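Local coordinates for 4-phosphoerythronate dehydrogenase (Lactobacillus jensenii, PDB 4PRK), which probably catalyses the NAD-dependent interconversion of pyruvate and D-lactate, as a member of the D-2-hydroxyacid dehydrogenase family, at residues A107-T112 with H295-T300; E10-L15 with G74-G79. All blocks are in the same frame, centred on the assembly; numbering follows the deposited sequence.

Contact 1 (A107-T112 with H295-T300)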
ATOM      1  N   ALA A 107       0.786 -16.467   3.506  1.00 24.59           N
ATOM      2  CA  ALA A 107       1.190 -15.610   2.424  1.00 22.69           C
ATOM      3  C   ALA A 107       2.544 -14.983   2.731  1.00 22.26           C
ATOM      4  O   ALA A 107       3.404 -14.861   1.874  1.00 18.56           O
ATOM      5  CB  ALA A 107       0.164 -14.540   2.231  1.00 23.33           C
ATOM      6  N   GLU A 108       2.767 -14.668   3.995  1.00 23.99           N
ATOM      7  CA  GLU A 108       4.005 -13.992   4.397  1.00 24.07           C
ATOM      8  C   GLU A 108       5.199 -14.928   4.332  1.00 23.39           C
ATOM      9  O   GLU A 108       6.349 -14.519   4.058  1.00 24.70           O
ATOM     10  CB  GLU A 108       3.843 -13.347   5.790  1.00 23.64           C
ATOM     11  CG  GLU A 108       3.013 -12.076   5.765  1.00 22.17           C
ATOM     12  CD  GLU A 108       2.813 -11.388   7.114  1.00 23.55           C
ATOM     13  OE1 GLU A 108       3.540 -11.693   8.099  1.00 21.19           O
ATOM     14  OE2 GLU A 108       1.962 -10.469   7.178  1.00 20.69           O
ATOM     15  N   MET A 109       4.946 -16.196   4.546  1.00 24.50           N
ATOM     16  CA  MET A 109       6.025 -17.199   4.451  1.00 25.24           C
ATOM     17  C   MET A 109       6.411 -17.294   2.943  1.00 24.83           C
ATOM     18  O   MET A 109       7.582 -17.248   2.563  1.00 25.11           O
ATOM     19  CB  MET A 109       5.593 -18.566   5.034  1.00 23.33           C
ATOM     20  CG  MET A 109       6.622 -19.670   4.856  1.00 26.87           C
ATOM     21  SD  MET A 109       8.157 -19.343   5.765  1.00 30.60           S
ATOM     22  CE  MET A 109       8.125 -20.739   6.869  1.00 31.20           C
ATOM     23  N   ALA A 110       5.408 -17.358   2.091  1.00 24.09           N
ATOM     24  CA  ALA A 110       5.664 -17.389   0.672  1.00 24.63           C
ATOM     25  C   ALA A 110       6.471 -16.176   0.212  1.00 25.20           C
ATOM     26  O   ALA A 110       7.443 -16.310  -0.497  1.00 26.09           O
ATOM     27  CB  ALA A 110       4.353 -17.439  -0.037  1.00 26.56           C
ATOM     28  N   VAL A 111       6.051 -14.979   0.612  1.00 24.90           N
ATOM     29  CA  VAL A 111       6.722 -13.756   0.194  1.00 22.79           C
ATOM     30  C   VAL A 111       8.151 -13.753   0.726  1.00 24.81           C
ATOM     31  O   VAL A 111       9.098 -13.432  -0.011  1.00 23.58           O
ATOM     32  CB  VAL A 111       6.007 -12.519   0.743  1.00 21.24           C
ATOM     33  CG1 VAL A 111       6.864 -11.261   0.685  1.00 22.11           C
ATOM     34  CG2 VAL A 111       4.716 -12.321   0.036  1.00 21.27           C
ATOM     35  N   THR A 112       8.283 -14.040   2.022  1.00 23.51           N
ATOM     36  CA  THR A 112       9.586 -14.065   2.672  1.00 23.82           C
ATOM     37  C   THR A 112      10.541 -14.981   1.929  1.00 24.11           C
ATOM     38  O   THR A 112      11.706 -14.611   1.625  1.00 24.97           O
ATOM     39  CB  THR A 112       9.433 -14.598   4.120  1.00 24.36           C
ATOM     40  OG1 THR A 112       8.767 -13.635   4.899  1.00 23.43           O
ATOM     41  CG2 THR A 112      10.714 -14.870   4.753  1.00 23.35           C
ATOM     42  N   HIS A 295       6.479 -27.478   6.608  1.00 31.96           N
ATOM     43  CA  HIS A 295       5.070 -27.119   6.617  1.00 32.35           C
ATOM     44  C   HIS A 295       4.776 -26.185   7.798  1.00 30.63           C
ATOM     45  O   HIS A 295       3.794 -26.348   8.518  1.00 31.25           O
ATOM     46  CB  HIS A 295       4.147 -28.375   6.616  1.00 34.95           C
ATOM     47  CG  HIS A 295       2.988 -28.273   5.658  1.00 40.18           C
ATOM     48  ND1 HIS A 295       2.083 -27.223   5.678  1.00 43.88           N
ATOM     49  CD2 HIS A 295       2.606 -29.068   4.631  1.00 39.18           C
ATOM     50  CE1 HIS A 295       1.206 -27.372   4.698  1.00 39.03           C
ATOM     51  NE2 HIS A 295       1.497 -28.485   4.053  1.00 44.15           N
ATOM     52  N   SER A 296       5.605 -25.168   7.968  1.00 30.71           N
ATOM     53  CA  SER A 296       5.386 -24.243   9.025  1.00 27.23           C
ATOM     54  C   SER A 296       4.880 -22.869   8.530  1.00 29.52           C
ATOM     55  O   SER A 296       4.944 -21.849   9.287  1.00 25.50           O
ATOM     56  CB  SER A 296       6.698 -24.117   9.820  1.00 28.94           C
ATOM     57  OG  SER A 296       7.815 -23.633   9.015  1.00 28.35           O
ATOM     58  N   ALA A 297       4.418 -22.757   7.275  1.00 28.56           N
ATOM     59  CA  ALA A 297       3.930 -21.401   6.836  1.00 26.53           C
ATOM     60  C   ALA A 297       2.828 -20.917   7.815  1.00 24.83           C
ATOM     61  O   ALA A 297       2.731 -19.749   8.171  1.00 27.04           O
ATOM     62  CB  ALA A 297       3.405 -21.422   5.404  1.00 25.08           C
ATOM     63  N   TYR A 298       2.007 -21.826   8.291  1.00 24.65           N
ATOM     64  CA  TYR A 298       0.908 -21.462   9.192  1.00 24.66           C
ATOM     65  C   TYR A 298       1.366 -21.040  10.595  1.00 24.57           C
ATOM     66  O   TYR A 298       0.562 -20.507  11.349  1.00 24.67           O
ATOM     67  CB  TYR A 298      -0.063 -22.661   9.365  1.00 25.05           C
ATOM     68  CG  TYR A 298       0.526 -23.636  10.385  1.00 29.42           C
ATOM     69  CD1 TYR A 298       1.470 -24.591  10.021  1.00 30.62           C
ATOM     70  CD2 TYR A 298       0.191 -23.543  11.728  1.00 30.03           C
ATOM     71  CE1 TYR A 298       2.035 -25.427  10.961  1.00 30.55           C
ATOM     72  CE2 TYR A 298       0.771 -24.363  12.678  1.00 33.59           C
ATOM     73  CZ  TYR A 298       1.692 -25.291  12.299  1.00 31.99           C
ATOM     74  OH  TYR A 298       2.268 -26.077  13.279  1.00 35.32           O
ATOM     75  N   PHE A 299       2.617 -21.276  10.978  1.00 24.84           N
ATOM     76  CA  PHE A 299       2.935 -21.387  12.404  1.00 25.85           C
ATOM     77  C   PHE A 299       3.274 -20.008  12.992  1.00 26.61           C
ATOM     78  O   PHE A 299       4.488 -19.672  13.187  1.00 31.57           O
ATOM     79  CB  PHE A 299       4.089 -22.404  12.563  1.00 27.21           C
ATOM     80  CG  PHE A 299       4.444 -22.743  13.989  1.00 27.71           C
ATOM     81  CD1 PHE A 299       3.461 -22.960  14.946  1.00 27.70           C
ATOM     82  CD2 PHE A 299       5.765 -22.919  14.351  1.00 28.83           C
ATOM     83  CE1 PHE A 299       3.808 -23.264  16.248  1.00 27.67           C
ATOM     84  CE2 PHE A 299       6.112 -23.247  15.647  1.00 29.65           C
ATOM     85  CZ  PHE A 299       5.121 -23.433  16.589  1.00 27.67           C
ATOM     86  N   THR A 300       2.230 -19.190  13.189  1.00 24.44           N
ATOM     87  CA  THR A 300       2.316 -17.923  13.940  1.00 27.46           C
ATOM     88  C   THR A 300       1.399 -17.989  15.158  1.00 28.46           C
ATOM     89  O   THR A 300       0.583 -18.895  15.281  1.00 27.72           O
ATOM     90  CB  THR A 300       1.832 -16.741  13.102  1.00 27.86           C
ATOM     91  OG1 THR A 300       0.441 -16.930  12.783  1.00 29.84           O
ATOM     92  CG2 THR A 300       2.625 -16.698  11.801  1.00 30.13           C
TER

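Contact 2 (E10-L15 with G74-G79)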
ATOM      1  N   GLU A  10       2.251 -27.700  22.110  1.00 40.32           N
ATOM      2  CA  GLU A  10       2.924 -26.898  23.098  1.00 40.74           C
ATOM      3  C   GLU A  10       2.530 -25.374  23.026  1.00 40.82           C
ATOM      4  O   GLU A  10       2.288 -24.716  24.028  1.00 44.52           O
ATOM      5  CB  GLU A  10       4.408 -27.078  22.827  1.00 45.57           C
ATOM      6  CG  GLU A  10       5.302 -26.219  23.690  1.00 52.34           C
ATOM      7  CD  GLU A  10       6.770 -26.469  23.433  1.00 54.79           C
ATOM      8  OE1 GLU A  10       7.110 -26.932  22.325  1.00 47.02           O
ATOM      9  OE2 GLU A  10       7.576 -26.172  24.354  1.00 66.01           O
ATOM     10  N   SER A  11       2.460 -24.832  21.820  1.00 34.14           N
ATOM     11  CA  SER A  11       2.059 -23.465  21.611  1.00 32.08           C
ATOM     12  C   SER A  11       0.612 -23.350  22.049  1.00 31.99           C
ATOM     13  O   SER A  11       0.249 -22.370  22.709  1.00 33.05           O
ATOM     14  CB  SER A  11       2.277 -23.050  20.114  1.00 32.05           C
ATOM     15  OG  SER A  11       3.689 -23.028  19.775  1.00 32.06           O
ATOM     16  N   GLU A  12      -0.232 -24.334  21.711  1.00 31.38           N
ATOM     17  CA  GLU A  12      -1.612 -24.281  22.159  1.00 35.42           C
ATOM     18  C   GLU A  12      -1.704 -24.211  23.704  1.00 37.17           C
ATOM     19  O   GLU A  12      -2.498 -23.441  24.232  1.00 35.08           O
ATOM     20  CB  GLU A  12      -2.417 -25.442  21.618  1.00 36.89           C
ATOM     21  CG  GLU A  12      -2.857 -25.304  20.165  1.00 39.17           C
ATOM     22  CD  GLU A  12      -3.582 -26.527  19.642  1.00 38.36           C
ATOM     23  OE1 GLU A  12      -3.078 -27.632  19.803  1.00 40.17           O
ATOM     24  OE2 GLU A  12      -4.666 -26.398  19.083  1.00 40.44           O
ATOM     25  N   ARG A  13      -0.864 -24.968  24.410  1.00 40.21           N
ATOM     26  CA  ARG A  13      -0.890 -25.015  25.898  1.00 42.81           C
ATOM     27  C   ARG A  13      -0.686 -23.644  26.524  1.00 38.24           C
ATOM     28  O   ARG A  13      -1.419 -23.206  27.447  1.00 32.41           O
ATOM     29  CB  ARG A  13       0.210 -25.952  26.409  1.00 44.42           C
ATOM     30  CG  ARG A  13      -0.073 -27.429  26.150  1.00 53.28           C
ATOM     31  CD  ARG A  13       1.074 -28.341  26.601  1.00 58.05           C
ATOM     32  NE  ARG A  13       0.750 -29.744  26.330  1.00 64.90           N
ATOM     33  CZ  ARG A  13      -0.084 -30.485  27.060  1.00 66.69           C
ATOM     34  NH1 ARG A  13      -0.696 -29.962  28.119  1.00 66.24           N
ATOM     35  NH2 ARG A  13      -0.331 -31.750  26.726  1.00 62.59           N
ATOM     36  N   LYS A  14       0.317 -22.974  25.982  1.00 36.86           N
ATOM     37  CA  LYS A  14       0.661 -21.645  26.383  1.00 35.97           C
ATOM     38  C   LYS A  14      -0.452 -20.660  26.311  1.00 31.31           C
ATOM     39  O   LYS A  14      -0.429 -19.741  27.075  1.00 31.60           O
ATOM     40  CB  LYS A  14       1.872 -21.152  25.589  1.00 43.62           C
ATOM     41  CG  LYS A  14       3.149 -21.837  26.078  1.00 48.31           C
ATOM     42  CD  LYS A  14       4.401 -21.288  25.418  1.00 53.81           C
ATOM     43  CE  LYS A  14       5.653 -21.429  26.296  1.00 53.94           C
ATOM     44  NZ  LYS A  14       6.185 -22.805  26.406  1.00 56.42           N
ATOM     45  N   LEU A  15      -1.428 -20.805  25.425  1.00 34.39           N
ATOM     46  CA  LEU A  15      -2.543 -19.806  25.342  1.00 33.57           C
ATOM     47  C   LEU A  15      -3.696 -20.143  26.257  1.00 31.27           C
ATOM     48  O   LEU A  15      -4.633 -19.381  26.385  1.00 33.02           O
ATOM     49  CB  LEU A  15      -3.133 -19.742  23.937  1.00 35.79           C
ATOM     50  CG  LEU A  15      -2.163 -19.453  22.797  1.00 40.50           C
ATOM     51  CD1 LEU A  15      -2.903 -19.525  21.476  1.00 41.37           C
ATOM     52  CD2 LEU A  15      -1.510 -18.089  23.000  1.00 41.07           C
ATOM     53  N   GLY A  74     -15.641 -30.245  17.174  1.00 52.14           N
ATOM     54  CA  GLY A  74     -14.898 -29.045  16.775  1.00 48.36           C
ATOM     55  C   GLY A  74     -13.476 -29.410  16.367  1.00 50.03           C
ATOM     56  O   GLY A  74     -12.567 -29.496  17.206  1.00 50.01           O
ATOM     57  N   LEU A  75     -13.301 -29.692  15.087  1.00 44.91           N
ATOM     58  CA  LEU A  75     -11.981 -29.748  14.478  1.00 51.51           C
ATOM     59  C   LEU A  75     -11.301 -28.419  14.677  1.00 49.31           C
ATOM     60  O   LEU A  75     -11.907 -27.374  14.371  1.00 44.66           O
ATOM     61  CB  LEU A  75     -12.081 -29.950  12.961  1.00 53.91           C
ATOM     62  CG  LEU A  75     -12.173 -31.357  12.432  1.00 58.72           C
ATOM     63  CD1 LEU A  75     -12.402 -32.425  13.485  1.00 58.09           C
ATOM     64  CD2 LEU A  75     -13.278 -31.367  11.395  1.00 69.39           C
ATOM     65  N   ARG A  76     -10.061 -28.449  15.170  1.00 45.69           N
ATOM     66  CA  ARG A  76      -9.261 -27.198  15.307  1.00 48.88           C
ATOM     67  C   ARG A  76      -8.481 -26.926  14.027  1.00 49.83           C
ATOM     68  O   ARG A  76      -7.890 -25.835  13.847  1.00 49.61           O
ATOM     69  CB  ARG A  76      -8.288 -27.273  16.493  1.00 42.24           C
ATOM     70  CG  ARG A  76      -8.987 -27.420  17.850  1.00 43.91           C
ATOM     71  CD  ARG A  76      -8.064 -27.000  18.986  1.00 43.76           C
ATOM     72  NE  ARG A  76      -6.767 -27.709  19.076  1.00 41.87           N
ATOM     73  CZ  ARG A  76      -6.609 -28.957  19.513  1.00 44.01           C
ATOM     74  NH1 ARG A  76      -5.392 -29.491  19.603  1.00 43.05           N
ATOM     75  NH2 ARG A  76      -7.675 -29.693  19.861  1.00 52.44           N
ATOM     76  N   ILE A  77      -8.484 -27.944  13.164  1.00 50.20           N
ATOM     77  CA  ILE A  77      -7.783 -27.925  11.898  1.00 52.85           C
ATOM     78  C   ILE A  77      -8.757 -27.829  10.730  1.00 53.65           C
ATOM     79  O   ILE A  77      -9.991 -27.779  10.901  1.00 48.43           O
ATOM     80  CB  ILE A  77      -6.900 -29.159  11.746  1.00 46.19           C
ATOM     81  CG1 ILE A  77      -7.740 -30.419  11.683  1.00 45.66           C
ATOM     82  CG2 ILE A  77      -5.929 -29.214  12.908  1.00 48.83           C
ATOM     83  CD1 ILE A  77      -6.879 -31.662  11.610  1.00 48.62           C
ATOM     84  N   VAL A  78      -8.155 -27.774   9.551  1.00 49.01           N
ATOM     85  CA  VAL A  78      -8.879 -27.691   8.309  1.00 54.08           C
ATOM     86  C   VAL A  78      -9.299 -29.054   7.769  1.00 54.97           C
ATOM     87  O   VAL A  78     -10.432 -29.193   7.325  1.00 55.61           O
ATOM     88  CB  VAL A  78      -8.066 -26.927   7.252  1.00 53.67           C
ATOM     89  CG1 VAL A  78      -6.811 -27.693   6.857  1.00 52.71           C
ATOM     90  CG2 VAL A  78      -8.933 -26.618   6.043  1.00 57.60           C
ATOM     91  N   GLY A  79      -8.417 -30.050   7.824  1.00 55.25           N
ATOM     92  CA  GLY A  79      -8.695 -31.343   7.217  1.00 55.44           C
ATOM     93  C   GLY A  79      -9.693 -32.159   8.013  1.00 64.64           C
ATOM     94  O   GLY A  79      -9.559 -32.273   9.217  1.00 67.25           O
TER

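Contact 1 (A107-T112 with H295-T300)
Met109, on the helix 103-118, packs against Ser296 and Ala297 in the loop that follows strand 290-292, the edge strand of the Rossmann sheet, and leads into helix 301-319. The contact is small and wholly buried, and no hydrogen bond crosses it. Its apolar part is a close meeting of Met109 CB with Ala297 CB, 3.6 Å apart, with Met109 CG resting 3.8 Å from Ala297 CA. CG lies anti to the backbone N (chi1 175°), and bends at the next two torsions carry the terminal methyl, CE, on past Ala297 to Ser296. With an alanine in place of Met109 the CB contact could stay, but a gap would probably open beside Ser296, whose hydroxyl would lose its methyl neighbour.

Polar bonds shape each partner separately. Residues Ser296 to Phe299 form a type I turn, closed by Phe299 N on Ser296 O, while Asp259 takes the backbone N-H groups of Ser296 and Ala297 on its two carboxylate oxygens. At the end of the loop Thr300 is the N-cap of helix 301-319, and Ala297 O receives Arg119 NH2 of the second subunit. On the helix, Thr112 OG1 and Thr112 N reach Glu108 O from opposite faces of its plane. Ser296 OG, buried without a hydrogen-bond partner in the model, has Met109 CE 3.6 Å away.

Contact 2 (E10-L15 with G74-G79)
Glu12 and Arg76 form a buried salt bridge between the start of helix 10-23 and the residue just past the end of strand 72-75, inside the smaller domain with its five-stranded parallel sheet. The backbones stay well apart, 10.7 Å between the CA atoms of Glu12 and Arg76, and the two side chains reach for each other from opposite directions. Glu12 runs extended beyond CG, whereas Arg76 folds at chi3 (-57°), which turns the NE edge of its guanidinium to the carboxylate. Arg76 NE bonds to Glu12 OE2, modelled at 2.5 Å, a length too short to be relied on, and Arg76 NH1 donates to Glu12 OE1 at 3.0 Å, on the syn side of that oxygen. A third, weak bond joins Arg76 NH1 to Glu12 OE2. The two flat groups are 41° apart, so the bidentate pairing is twisted out of a common plane.

Between the two segments, the close contacts are all made by this pair. Val304 and Ile308 of helix 301-319 add cover over Glu12, and Arg76 NH2 is held by Phe6 O at the end of strand 2-6. The exposed face of the first helical turns contrasts with it: Glu10, Arg13 and Lys14 take no part across the contact, Arg13 pairing with Asp31 and Glu10 OE1 with the backbone of Asp137 in the second subunit.

Withdrawn from solvent, the carboxylate and guanidinium probably offset each other's charge, and with bonds to both NE and NH1 the guanidinium is probably fixed in its rotation, joining helix and sheet by polar pairing with little apolar surface.

From the N terminus, contact 2 comes first: the chain leaves helix 10-23 and comes back to it at the end of strand 72-75, closing a loop of some 60 residues within the smaller domain. Contact 1 opens only afterwards, on helix 103-118, and spans more than 180 residues, including the whole seven-stranded Rossmann sheet, before closing at the loop 295-300. The two are therefore in series, neither nested nor crossed. Yet the chain's return brings them together: their centres lie about 17 Å apart, and Phe299 CZ packs 3.5 Å from Ser11 OG. Helix 301-319, which follows contact 1, goes on to cover contact 2, joining the two domains, and the second subunit touches both.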